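Local coordinates for protein similar to hydroxylamine oxidoreductase (Kuenenia stuttgartiensis, PDB 6H5L) that probably acts as an oxidoreductase, as a multiheme c-type cytochrome related to hydroxylamine oxidoreductase within a 60-heme reductase complex of an anammox bacterium, at residues I70-E75 / N139-P144; G300-G305 / A341-W346; D333-E338 / L366-F371. All blocks are in the same frame, centred on the assembly; numbering follows the deposited sequence.

Contact 1: I70-E75 / N139-P144. With HEC (heme c), chain C.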
loop_
_atom_site.group_PDB
_atom_site.type_symbol
_atom_site.label_atom_id
_atom_site.label_comp_id
_atom_site.label_asym_id
_atom_site.label_seq_id
_atom_site.Cartn_x
_atom_site.Cartn_y
_atom_site.Cartn_z
ATOM N N ILE A 70 -18.824 46.587 15.674
ATOM C CA ILE A 70 -18.721 45.954 16.987
ATOM C C ILE A 70 -17.802 44.738 16.941
ATOM O O ILE A 70 -17.111 44.432 17.921
ATOM C CB ILE A 70 -20.122 45.591 17.522
ATOM C CG1 ILE A 70 -20.015 45.040 18.946
ATOM C CG2 ILE A 70 -20.821 44.600 16.600
ATOM C CD1 ILE A 70 -21.334 44.658 19.561
ATOM N N PHE A 71 -17.765 44.032 15.808
ATOM C CA PHE A 71 -16.865 42.891 15.691
ATOM C C PHE A 71 -15.415 43.337 15.563
ATOM O O PHE A 71 -14.507 42.623 16.006
ATOM C CB PHE A 71 -17.273 42.027 14.500
ATOM C CG PHE A 71 -18.747 41.747 14.432
ATOM C CD1 PHE A 71 -19.369 40.994 15.416
ATOM C CD2 PHE A 71 -19.513 42.234 13.386
ATOM C CE1 PHE A 71 -20.725 40.737 15.359
ATOM C CE2 PHE A 71 -20.868 41.981 13.322
ATOM C CZ PHE A 71 -21.476 41.231 14.310
ATOM N N ILE A 72 -15.177 44.504 14.963
ATOM C CA ILE A 72 -13.829 45.057 14.911
ATOM C C ILE A 72 -13.462 45.711 16.237
ATOM O O ILE A 72 -12.333 45.568 16.721
ATOM C CB ILE A 72 -13.707 46.055 13.744
ATOM C CG1 ILE A 72 -14.239 45.446 12.446
ATOM C CG2 ILE A 72 -12.261 46.506 13.571
ATOM C CD1 ILE A 72 -14.359 46.448 11.326
ATOM N N GLU A 73 -14.408 46.432 16.845
ATOM C CA GLU A 73 -14.108 47.210 18.044
ATOM C C GLU A 73 -13.674 46.333 19.209
ATOM O O GLU A 73 -12.829 46.744 20.011
ATOM C CB GLU A 73 -15.328 48.045 18.435
ATOM C CG GLU A 73 -15.326 49.440 17.830
ATOM C CD GLU A 73 -16.697 50.083 17.819
ATOM O OE1 GLU A 73 -17.666 49.437 18.271
ATOM O OE2 GLU A 73 -16.802 51.235 17.348
ATOM N N GLN A 74 -14.219 45.123 19.318
ATOM C CA GLN A 74 -13.836 44.198 20.375
ATOM C C GLN A 74 -12.941 43.076 19.862
ATOM O O GLN A 74 -12.764 42.071 20.560
ATOM C CB GLN A 74 -15.082 43.636 21.060
ATOM C CG GLN A 74 -15.903 44.703 21.769
ATOM C CD GLN A 74 -17.098 44.138 22.511
ATOM O OE1 GLN A 74 -17.039 43.041 23.069
ATOM N NE2 GLN A 74 -18.191 44.889 22.524
ATOM N N GLU A 75 -12.374 43.238 18.662
ATOM C CA GLU A 75 -11.371 42.318 18.115
ATOM C C GLU A 75 -11.872 40.876 18.111
ATOM O O GLU A 75 -11.146 39.941 18.457
ATOM C CB GLU A 75 -10.047 42.443 18.872
ATOM C CG GLU A 75 -9.433 43.835 18.790
ATOM C CD GLU A 75 -8.248 44.013 19.715
ATOM O OE1 GLU A 75 -7.102 43.778 19.272
ATOM O OE2 GLU A 75 -8.465 44.384 20.887
ATOM N N ASN A 139 -12.442 51.489 12.460
ATOM C CA ASN A 139 -13.373 50.421 12.831
ATOM C C ASN A 139 -14.394 50.168 11.722
ATOM O O ASN A 139 -15.608 50.197 11.935
ATOM C CB ASN A 139 -14.063 50.733 14.161
ATOM C CG ASN A 139 -13.143 50.545 15.353
ATOM O OD1 ASN A 139 -12.359 49.597 15.404
ATOM N ND2 ASN A 139 -13.235 51.451 16.319
ATOM N N GLN A 140 -13.882 49.914 10.519
ATOM C CA GLN A 140 -14.712 49.615 9.363
ATOM C C GLN A 140 -14.059 48.501 8.557
ATOM O O GLN A 140 -12.867 48.219 8.703
ATOM C CB GLN A 140 -14.923 50.855 8.483
ATOM C CG GLN A 140 -15.758 51.952 9.129
ATOM C CD GLN A 140 -15.729 53.246 8.336
ATOM O OE1 GLN A 140 -14.802 53.491 7.566
ATOM N NE2 GLN A 140 -16.749 54.078 8.519
ATOM N N ILE A 141 -14.858 47.864 7.704
ATOM C CA ILE A 141 -14.350 46.828 6.811
ATOM C C ILE A 141 -13.694 47.487 5.603
ATOM O O ILE A 141 -14.125 48.548 5.134
ATOM C CB ILE A 141 -15.479 45.856 6.404
ATOM C CG1 ILE A 141 -15.239 44.469 7.006
ATOM C CG2 ILE A 141 -15.614 45.751 4.888
ATOM C CD1 ILE A 141 -15.200 44.447 8.516
ATOM N N ARG A 142 -12.633 46.854 5.103
ATOM C CA ARG A 142 -11.795 47.406 4.048
ATOM C C ARG A 142 -11.555 46.358 2.971
ATOM O O ARG A 142 -11.405 45.168 3.271
ATOM C CB ARG A 142 -10.447 47.881 4.608
ATOM C CG ARG A 142 -9.542 48.549 3.588
ATOM C CD ARG A 142 -8.077 48.197 3.809
ATOM N NE ARG A 142 -7.673 48.332 5.206
ATOM C CZ ARG A 142 -7.189 47.338 5.945
ATOM N NH1 ARG A 142 -7.034 46.132 5.419
ATOM N NH2 ARG A 142 -6.848 47.551 7.209
ATOM N N MET A 143 -11.532 46.809 1.711
ATOM C CA MET A 143 -11.054 45.994 0.605
ATOM C C MET A 143 -9.542 46.140 0.539
ATOM O O MET A 143 -9.027 47.220 0.228
ATOM C CB MET A 143 -11.709 46.389 -0.721
ATOM C CG MET A 143 -13.134 45.884 -0.885
ATOM S SD MET A 143 -13.277 44.087 -0.841
ATOM C CE MET A 143 -14.337 43.879 0.586
ATOM N N PRO A 144 -8.794 45.077 0.825
ATOM C CA PRO A 144 -7.332 45.196 0.898
ATOM C C PRO A 144 -6.721 45.409 -0.480
ATOM O O PRO A 144 -6.788 44.541 -1.354
ATOM C CB PRO A 144 -6.900 43.861 1.519
ATOM C CG PRO A 144 -7.983 42.926 1.149
ATOM C CD PRO A 144 -9.259 43.711 1.122
HETATM FE FE HEC C . -18.883 40.185 7.327
HETATM C CHA HEC C . -19.926 41.476 4.340
HETATM C CHB HEC C . -15.620 40.865 6.485
HETATM C CHC HEC C . -17.913 39.415 10.503
HETATM C CHD HEC C . -21.895 38.661 7.840
HETATM N NA HEC C . -17.945 41.043 5.724
HETATM C C1A HEC C . -18.566 41.457 4.560
HETATM C C2A HEC C . -17.537 41.870 3.623
HETATM C C3A HEC C . -16.349 41.697 4.215
HETATM C C4A HEC C . -16.581 41.175 5.548
HETATM C CMA HEC C . -14.965 41.998 3.600
HETATM C CAA HEC C . -17.788 42.403 2.193
HETATM C CBA HEC C . -17.703 43.925 2.133
HETATM C CGA HEC C . -18.108 44.371 0.751
HETATM O O1A HEC C . -18.612 43.521 -0.028
HETATM O O2A HEC C . -17.930 45.572 0.425
HETATM N NB HEC C . -17.081 40.083 8.293
HETATM C C1B HEC C . -15.876 40.543 7.800
HETATM C C2B HEC C . -14.944 40.636 8.907
HETATM C C3B HEC C . -15.576 40.227 10.015
HETATM C C4B HEC C . -16.934 39.876 9.651
HETATM C CMB HEC C . -13.473 41.098 8.787
HETATM C CAB HEC C . -15.000 40.143 11.446
HETATM C CBB HEC C . -14.709 41.548 12.018
HETATM N NC HEC C . -19.727 39.150 8.868
HETATM C C1C HEC C . -19.199 39.078 10.141
HETATM C C2C HEC C . -20.262 38.703 11.051
HETATM C C3C HEC C . -21.337 38.379 10.306
HETATM C C4C HEC C . -21.039 38.726 8.923
HETATM C CMC HEC C . -20.015 38.372 12.544
HETATM C CAC HEC C . -22.700 37.837 10.811
HETATM C CBC HEC C . -23.369 38.798 11.820
HETATM N ND HEC C . -20.647 40.068 6.233
HETATM C C1D HEC C . -21.791 39.413 6.683
HETATM C C2D HEC C . -22.854 39.653 5.731
HETATM C C3D HEC C . -22.242 40.536 4.634
HETATM C C4D HEC C . -20.866 40.740 5.033
HETATM C CMD HEC C . -24.304 39.132 5.803
HETATM C CAD HEC C . -22.947 41.088 3.374
HETATM C CBD HEC C . -23.173 42.585 3.563
HETATM C CGD HEC C . -23.841 43.194 2.358
HETATM O O1D HEC C . -24.042 44.437 2.360
HETATM O O2D HEC C . -24.170 42.449 1.402
#

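Contact 2: G300-G305 / A341-W346. With HEC (heme c), chain I.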
loop_
_atom_site.group_PDB
_atom_site.type_symbol
_atom_site.label_atom_id
_atom_site.label_comp_id
_atom_site.label_asym_id
_atom_site.label_seq_id
_atom_site.Cartn_x
_atom_site.Cartn_y
_atom_site.Cartn_z
ATOM N N GLY A 300 9.980 43.492 -22.124
ATOM C CA GLY A 300 9.233 43.836 -23.326
ATOM C C GLY A 300 10.020 44.726 -24.270
ATOM O O GLY A 300 10.725 45.648 -23.853
ATOM N N ILE A 301 9.895 44.434 -25.569
ATOM C CA ILE A 301 10.580 45.177 -26.626
ATOM C C ILE A 301 9.600 45.771 -27.624
ATOM O O ILE A 301 9.636 46.979 -27.898
ATOM C CB ILE A 301 11.629 44.298 -27.363
ATOM C CG1 ILE A 301 12.698 43.787 -26.363
ATOM C CG2 ILE A 301 12.268 45.053 -28.509
ATOM C CD1 ILE A 301 13.678 42.798 -26.976
ATOM N N TRP A 302 8.757 44.923 -28.185
ATOM C CA TRP A 302 7.743 45.352 -29.172
ATOM C C TRP A 302 6.459 45.670 -28.424
ATOM O O TRP A 302 5.503 45.924 -29.067
ATOM C CB TRP A 302 7.478 44.263 -30.205
ATOM C CG TRP A 302 8.530 44.062 -31.240
ATOM C CD1 TRP A 302 9.455 43.075 -31.261
ATOM C CD2 TRP A 302 8.767 44.847 -32.412
ATOM N NE1 TRP A 302 10.238 43.178 -32.363
ATOM C CE2 TRP A 302 9.850 44.260 -33.086
ATOM C CE3 TRP A 302 8.175 45.978 -32.965
ATOM C CZ2 TRP A 302 10.352 44.770 -34.276
ATOM C CZ3 TRP A 302 8.668 46.478 -34.139
ATOM C CH2 TRP A 302 9.744 45.888 -34.782
ATOM N N ARG A 303 6.568 45.842 -27.123
ATOM C CA ARG A 303 5.514 45.944 -26.104
ATOM C C ARG A 303 4.146 45.516 -26.620
ATOM O O ARG A 303 3.922 44.363 -26.653
ATOM C CB ARG A 303 5.526 47.384 -25.598
ATOM C CG ARG A 303 6.911 47.864 -25.220
ATOM C CD ARG A 303 7.504 47.295 -23.966
ATOM N NE ARG A 303 6.597 47.383 -22.859
ATOM C CZ ARG A 303 6.591 48.295 -21.917
ATOM N NH1 ARG A 303 7.427 49.297 -21.931
ATOM N NH2 ARG A 303 5.740 48.189 -20.931
ATOM N N MET A 304 3.344 46.390 -27.183
ATOM C CA MET A 304 2.003 45.969 -27.552
ATOM C C MET A 304 1.880 45.631 -29.028
ATOM O O MET A 304 0.914 44.964 -29.418
ATOM C CB MET A 304 0.974 47.042 -27.175
ATOM C CG MET A 304 -0.476 46.548 -27.197
ATOM S SD MET A 304 -1.677 47.721 -26.538
ATOM C CE MET A 304 -3.215 46.837 -26.804
ATOM N N GLY A 305 2.850 46.035 -29.845
ATOM C CA GLY A 305 2.746 45.916 -31.281
ATOM C C GLY A 305 2.143 47.124 -31.957
ATOM O O GLY A 305 1.967 47.107 -33.182
ATOM N N ALA A 341 20.181 44.092 -25.277
ATOM C CA ALA A 341 20.361 43.392 -24.010
ATOM C C ALA A 341 19.084 42.673 -23.592
ATOM O O ALA A 341 19.138 41.541 -23.095
ATOM C CB ALA A 341 20.804 44.372 -22.926
ATOM N N LYS A 342 17.928 43.316 -23.781
ATOM C CA LYS A 342 16.655 42.653 -23.508
ATOM C C LYS A 342 16.495 41.400 -24.360
ATOM O O LYS A 342 16.045 40.359 -23.868
ATOM C CB LYS A 342 15.493 43.614 -23.759
ATOM C CG LYS A 342 15.329 44.712 -22.722
ATOM C CD LYS A 342 14.115 45.569 -23.050
ATOM C CE LYS A 342 13.956 46.722 -22.078
ATOM N NZ LYS A 342 12.829 47.615 -22.475
ATOM N N ARG A 343 16.851 41.487 -25.644
ATOM C CA ARG A 343 16.784 40.320 -26.516
ATOM C C ARG A 343 17.715 39.215 -26.027
ATOM O O ARG A 343 17.380 38.028 -26.109
ATOM C CB ARG A 343 17.121 40.727 -27.952
ATOM C CG ARG A 343 17.281 39.574 -28.935
ATOM C CD ARG A 343 16.034 38.709 -29.004
ATOM N NE ARG A 343 14.827 39.496 -29.233
ATOM C CZ ARG A 343 14.428 39.925 -30.426
ATOM N NH1 ARG A 343 15.144 39.648 -31.507
ATOM N NH2 ARG A 343 13.315 40.635 -30.539
ATOM N N SER A 344 18.886 39.590 -25.499
ATOM C CA SER A 344 19.803 38.592 -24.959
ATOM C C SER A 344 19.225 37.911 -23.727
ATOM O O SER A 344 19.457 36.714 -23.517
ATOM C CB SER A 344 21.150 39.232 -24.624
ATOM O OG SER A 344 21.042 40.090 -23.501
ATOM N N TYR A 345 18.471 38.649 -22.906
ATOM C CA TYR A 345 17.807 38.029 -21.764
ATOM C C TYR A 345 16.768 37.015 -22.223
ATOM O O TYR A 345 16.624 35.947 -21.617
ATOM C CB TYR A 345 17.156 39.096 -20.881
ATOM C CG TYR A 345 18.085 40.202 -20.424
ATOM C CD1 TYR A 345 19.455 39.993 -20.313
ATOM C CD2 TYR A 345 17.586 41.457 -20.100
ATOM C CE1 TYR A 345 20.299 41.006 -19.898
ATOM C CE2 TYR A 345 18.422 42.473 -19.684
ATOM C CZ TYR A 345 19.778 42.243 -19.584
ATOM O OH TYR A 345 20.613 43.254 -19.168
ATOM N N TRP A 346 16.031 37.334 -23.291
ATOM C CA TRP A 346 15.114 36.362 -23.879
ATOM C C TRP A 346 15.861 35.120 -24.342
ATOM O O TRP A 346 15.406 33.992 -24.123
ATOM C CB TRP A 346 14.358 36.985 -25.053
ATOM C CG TRP A 346 13.267 37.934 -24.662
ATOM C CD1 TRP A 346 13.279 39.293 -24.786
ATOM C CD2 TRP A 346 11.996 37.595 -24.096
ATOM N NE1 TRP A 346 12.097 39.821 -24.328
ATOM C CE2 TRP A 346 11.292 38.799 -23.899
ATOM C CE3 TRP A 346 11.386 36.390 -23.732
ATOM C CZ2 TRP A 346 10.010 38.833 -23.356
ATOM C CZ3 TRP A 346 10.114 36.426 -23.195
ATOM C CH2 TRP A 346 9.440 37.641 -23.012
HETATM FE FE HEC I . 4.540 36.175 -24.157
HETATM C CHA HEC I . 5.282 38.950 -25.926
HETATM C CHB HEC I . 1.727 37.705 -22.865
HETATM C CHC HEC I . 3.614 33.253 -22.603
HETATM C CHD HEC I . 7.630 34.785 -24.845
HETATM N NA HEC I . 3.607 37.956 -24.428
HETATM C C1A HEC I . 4.208 39.023 -25.066
HETATM C C2A HEC I . 3.505 40.222 -24.665
HETATM C C3A HEC I . 2.528 39.883 -23.823
HETATM C C4A HEC I . 2.571 38.449 -23.655
HETATM C CMA HEC I . 1.525 40.840 -23.145
HETATM C CAA HEC I . 3.835 41.648 -25.130
HETATM C CBA HEC I . 4.884 42.237 -24.199
HETATM C CGA HEC I . 6.245 42.037 -24.809
HETATM O O1A HEC I . 7.062 41.290 -24.212
HETATM O O2A HEC I . 6.508 42.613 -25.894
HETATM N NB HEC I . 2.986 35.603 -22.911
HETATM C C1B HEC I . 1.877 36.364 -22.601
HETATM C C2B HEC I . 0.900 35.507 -21.968
HETATM C C3B HEC I . 1.419 34.281 -21.886
HETATM C C4B HEC I . 2.742 34.314 -22.484
HETATM C CMB HEC I . -0.474 35.963 -21.436
HETATM C CAB HEC I . 0.736 33.040 -21.273
HETATM C CBB HEC I . -0.517 32.618 -22.076
HETATM N NC HEC I . 5.473 34.379 -23.746
HETATM C C1C HEC I . 4.870 33.280 -23.167
HETATM C C2C HEC I . 5.710 32.122 -23.415
HETATM C C3C HEC I . 6.879 32.576 -23.880
HETATM C C4C HEC I . 6.716 33.982 -24.200
HETATM C CMC HEC I . 5.503 30.747 -22.745
HETATM C CAC HEC I . 8.130 31.722 -24.197
HETATM C CBC HEC I . 7.861 30.796 -25.402
HETATM N ND HEC I . 6.218 36.779 -25.212
HETATM C C1D HEC I . 7.369 36.019 -25.405
HETATM C C2D HEC I . 8.253 36.741 -26.293
HETATM C C3D HEC I . 7.516 38.043 -26.634
HETATM C C4D HEC I . 6.264 37.980 -25.913
HETATM C CMD HEC I . 9.643 36.298 -26.799
HETATM C CAD HEC I . 8.019 39.185 -27.539
HETATM C CBD HEC I . 8.983 40.037 -26.717
HETATM C CGD HEC I . 9.462 41.211 -27.527
HETATM O O1D HEC I . 10.382 41.029 -28.365
HETATM O O2D HEC I . 8.927 42.331 -27.325
#

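Contact 3: D333-E338 / L366-F371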
loop_
_atom_site.group_PDB
_atom_site.type_symbol
_atom_site.label_atom_id
_atom_site.label_comp_id
_atom_site.label_asym_id
_atom_site.label_seq_id
_atom_site.Cartn_x
_atom_site.Cartn_y
_atom_site.Cartn_z
ATOM N N ASP A 333 13.386 51.859 -30.569
ATOM C CA ASP A 333 14.619 51.521 -31.275
ATOM C C ASP A 333 14.903 50.047 -31.012
ATOM O O ASP A 333 15.390 49.676 -29.941
ATOM C CB ASP A 333 15.771 52.410 -30.821
ATOM C CG ASP A 333 16.997 52.271 -31.701
ATOM O OD1 ASP A 333 16.944 51.495 -32.679
ATOM O OD2 ASP A 333 18.013 52.939 -31.415
ATOM N N ILE A 334 14.587 49.202 -31.997
ATOM C CA ILE A 334 14.722 47.758 -31.824
ATOM C C ILE A 334 16.174 47.375 -31.567
ATOM O O ILE A 334 16.461 46.454 -30.791
ATOM C CB ILE A 334 14.144 47.023 -33.049
ATOM C CG1 ILE A 334 12.630 47.225 -33.111
ATOM C CG2 ILE A 334 14.492 45.542 -33.021
ATOM C CD1 ILE A 334 11.920 46.853 -31.828
ATOM N N TYR A 335 17.112 48.081 -32.196
ATOM C CA TYR A 335 18.527 47.740 -32.115
ATOM C C TYR A 335 19.302 48.693 -31.207
ATOM O O TYR A 335 20.497 48.917 -31.411
ATOM C CB TYR A 335 19.138 47.699 -33.512
ATOM C CG TYR A 335 18.458 46.693 -34.412
ATOM C CD1 TYR A 335 18.611 45.330 -34.196
ATOM C CD2 TYR A 335 17.651 47.103 -35.464
ATOM C CE1 TYR A 335 17.987 44.403 -35.007
ATOM C CE2 TYR A 335 17.023 46.183 -36.281
ATOM C CZ TYR A 335 17.194 44.834 -36.049
ATOM O OH TYR A 335 16.571 43.912 -36.859
ATOM N N SER A 336 18.636 49.255 -30.203
ATOM C CA SER A 336 19.338 50.029 -29.194
ATOM C C SER A 336 20.107 49.099 -28.260
ATOM O O SER A 336 19.852 47.894 -28.193
ATOM C CB SER A 336 18.359 50.884 -28.388
ATOM O OG SER A 336 17.522 50.074 -27.581
ATOM N N GLU A 337 21.071 49.676 -27.537
ATOM C CA GLU A 337 21.822 48.899 -26.555
ATOM C C GLU A 337 20.894 48.275 -25.520
ATOM O O GLU A 337 21.123 47.147 -25.068
ATOM C CB GLU A 337 22.867 49.779 -25.870
ATOM C CG GLU A 337 24.162 49.944 -26.642
ATOM C CD GLU A 337 25.201 50.720 -25.858
ATOM O OE1 GLU A 337 24.811 51.587 -25.047
ATOM O OE2 GLU A 337 26.408 50.460 -26.044
ATOM N N GLU A 338 19.836 48.995 -25.140
ATOM C CA GLU A 338 18.915 48.491 -24.128
ATOM C C GLU A 338 18.104 47.311 -24.651
ATOM O O GLU A 338 17.900 46.324 -23.933
ATOM C CB GLU A 338 17.992 49.618 -23.665
ATOM C CG GLU A 338 17.114 49.266 -22.479
ATOM C CD GLU A 338 16.062 50.324 -22.206
ATOM O OE1 GLU A 338 15.630 50.995 -23.166
ATOM O OE2 GLU A 338 15.670 50.489 -21.032
ATOM N N LEU A 366 10.614 37.163 -35.723
ATOM C CA LEU A 366 9.607 38.007 -35.086
ATOM C C LEU A 366 9.843 39.476 -35.404
ATOM O O LEU A 366 8.897 40.220 -35.688
ATOM C CB LEU A 366 9.609 37.782 -33.574
ATOM C CG LEU A 366 8.844 38.805 -32.730
ATOM C CD1 LEU A 366 7.350 38.738 -33.016
ATOM C CD2 LEU A 366 9.123 38.606 -31.245
ATOM N N ASP A 367 11.105 39.912 -35.359
ATOM C CA ASP A 367 11.426 41.290 -35.715
ATOM C C ASP A 367 11.092 41.576 -37.174
ATOM O O ASP A 367 10.536 42.633 -37.497
ATOM C CB ASP A 367 12.904 41.572 -35.439
ATOM C CG ASP A 367 13.273 41.391 -33.979
ATOM O OD1 ASP A 367 12.398 41.597 -33.112
ATOM O OD2 ASP A 367 14.441 41.044 -33.699
ATOM N N GLN A 368 11.417 40.640 -38.069
ATOM C CA GLN A 368 11.139 40.843 -39.487
ATOM C C GLN A 368 9.642 40.902 -39.756
ATOM O O GLN A 368 9.186 41.707 -40.577
ATOM C CB GLN A 368 11.790 39.738 -40.316
ATOM C CG GLN A 368 13.305 39.811 -40.347
ATOM C CD GLN A 368 13.810 41.152 -40.844
ATOM O OE1 GLN A 368 14.738 41.728 -40.277
ATOM N NE2 GLN A 368 13.200 41.656 -41.913
ATOM N N PHE A 369 8.861 40.057 -39.081
ATOM C CA PHE A 369 7.411 40.118 -39.232
ATOM C C PHE A 369 6.872 41.469 -38.782
ATOM O O PHE A 369 5.973 42.030 -39.418
ATOM C CB PHE A 369 6.747 38.987 -38.446
ATOM C CG PHE A 369 5.245 39.059 -38.431
ATOM C CD1 PHE A 369 4.498 38.476 -39.444
ATOM C CD2 PHE A 369 4.578 39.711 -37.404
ATOM C CE1 PHE A 369 3.117 38.543 -39.433
ATOM C CE2 PHE A 369 3.199 39.784 -37.392
ATOM C CZ PHE A 369 2.467 39.197 -38.405
ATOM N N MET A 370 7.408 42.005 -37.685
ATOM C CA MET A 370 6.917 43.280 -37.171
ATOM C C MET A 370 7.332 44.440 -38.068
ATOM O O MET A 370 6.577 45.407 -38.229
ATOM C CB MET A 370 7.415 43.490 -35.744
ATOM C CG MET A 370 6.789 42.537 -34.752
ATOM S SD MET A 370 4.993 42.653 -34.809
ATOM C CE MET A 370 4.723 44.168 -33.892
ATOM N N PHE A 371 8.527 44.366 -38.657
ATOM C CA PHE A 371 8.963 45.418 -39.571
ATOM C C PHE A 371 8.062 45.485 -40.798
ATOM O O PHE A 371 7.644 46.570 -41.218
ATOM C CB PHE A 371 10.420 45.188 -39.977
ATOM C CG PHE A 371 11.411 45.527 -38.899
ATOM C CD1 PHE A 371 11.216 46.628 -38.082
ATOM C CD2 PHE A 371 12.533 44.740 -38.699
ATOM C CE1 PHE A 371 12.125 46.942 -37.089
ATOM C CE2 PHE A 371 13.444 45.048 -37.704
ATOM C CZ PHE A 371 13.241 46.151 -36.899
#

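Contact 1: I70-E75 / N139-P144
I72 and N139 bring the two backbones nearest, with CA atoms 5.8 Å apart, where the end of helix 69-73 meets the short, weakly bonded strand at about 140-141 in this multiheme c-type cytochrome. Both segments change course here in recognised ways. The helix closes with a Schellman motif, in which E75 takes a positive phi and its N bonds to I72 O at 3.0 Å, while N139 and Q140 form a G1 beta bulge facing strand 134-135. Between them, I72 does most of the bridging. Its chi1 of -50° sets CG1 beside the backbone N, and the extended chi2 (170°) sends CD1 out to 3.5 Å from Q140 C. The same I72 CD1 meets I141 CD1 at 3.6 Å, the two side chains crossing obliquely, and F130 of helix 129-133 also packs on I72. At the exposed margin E73 crosses N139 at about a right angle, with E73 CG 3.5 Å from N139 CG and the carboxylate and amide planes 85° apart. Both segments also line a heme c pocket: I141 CG1 lies 3.7 Å from CHB of the heme, and M143 reaches the methyl CMA through CE. The F71 ring is sandwiched, with I70 CG2 over the centre of one face and, over the centre of the opposite face, heme methyl CMC 3.6 Å above the plane.

Contact 2: G300-G305 / A341-W346
K342 and G300 make the polar join between helix 337-350 and the heme-binding loop 300-305, and the lysine can be followed atom by atom. Its CB packs against the end of I301, 3.8 Å from CD1. CG stands beside the backbone N, anti to the carbonyl carbon (chi1 -73°), and from there the chain runs extended, sliding past the isoleucine in the opposite direction. CD passes I301 CG1 at 4.0 Å and, like CE after it, lies close to G300 O. The tip then bonds to that oxygen, K342 NZ to G300 O being 3.2 Å and nearly along the C=O axis (169°). R303 NH1, bonded to V166 O, lies 5.7 Å from K342 NZ without contact. I301 CD1 packs beyond the lysine as well, 3.7 Å from R343 N and touching W346 CD1. The loop backbone meanwhile grips a heme c propionate: I301 N and W302 N both donate to O2D of the heme, at 2.9 and 2.7 Å, the W302 bond being nearly straight (174°). W346 turns a face to heme methyl CMD and gives its NE1 to K299 O, while R343, bent at chi2 and chi3, has its guanidinium edge near O1D and its charge paired with D367. Helix 356-389 closes over this corner, L363 touching R343 and W346, M370 and H374 touching W302, and helix 455-476 adds Y472 against W302.

Contact 3: D333-E338 / L366-F371
D367 and I334 mark the nearest approach of the backbones, their CA atoms 8.2 Å apart, and the D367 side chain points toward the turn, with its CG 4.4 Å from I334 CG2. The carboxylate itself is occupied by others: OD1 accepts from W302 NE1 and R343 holds OD2, so both oxygens have a partner, OD2 the charged one. Next along the helix, Q368 starts away from the turn, but its end comes back to the neighbourhood of the Y335 hydroxyl; Y194 of the third subunit, another copy of this protein, packs on it. The turn that Q368 borders is a type I beta turn, D333 to S336, which leads straight into the N-cap of helix 337-350. There D333 O accepts from S336 N at 3.3 Å and from S336 OG at 3.2 Å, both on the same face of its plane, while S336 OG also caps N339 N. M370 turns to W302 and to Y472 of helix 455-476. F371 then points its ring at the turn, CG lying anti to the carbonyl carbon (chi1 -75°), and meets W302 edge-to-face. F371 CZ is 4.0 Å from I334 CG1, and the Y335 hydroxyl sits in the plane of the phenylalanine ring at its edge, Y335 OH to F371 CE2 3.4 Å. Y335 CE2 lies 3.8 Å from F371 CZ. An alanine here would probably open a gap beside I334, leave W302 without its edge-to-face mate and let the Y335 ring turn more freely.

Contacts 2 and 3 are neighbours, their centres about 8 Å apart, whereas the centre of contact 1 lies about 45 Å from that of contact 2, on the opposite side of the chain's centre. Contact 2 is the buried one; contacts 1 and 3 are only partly buried, each with an exposed residue at its margin. Helix 337-350 serves both 2 and 3, and D367 of contact 3 binds R343 and W302 of contact 2. Their chemistry follows their place: contact 1 pairs isoleucine packing with a polar margin and touches heme methyl groups and the meso carbon CHB, contact 2 combines I301 packing and charge with propionate binding, and contact 3 is mainly aromatic and aliphatic packing.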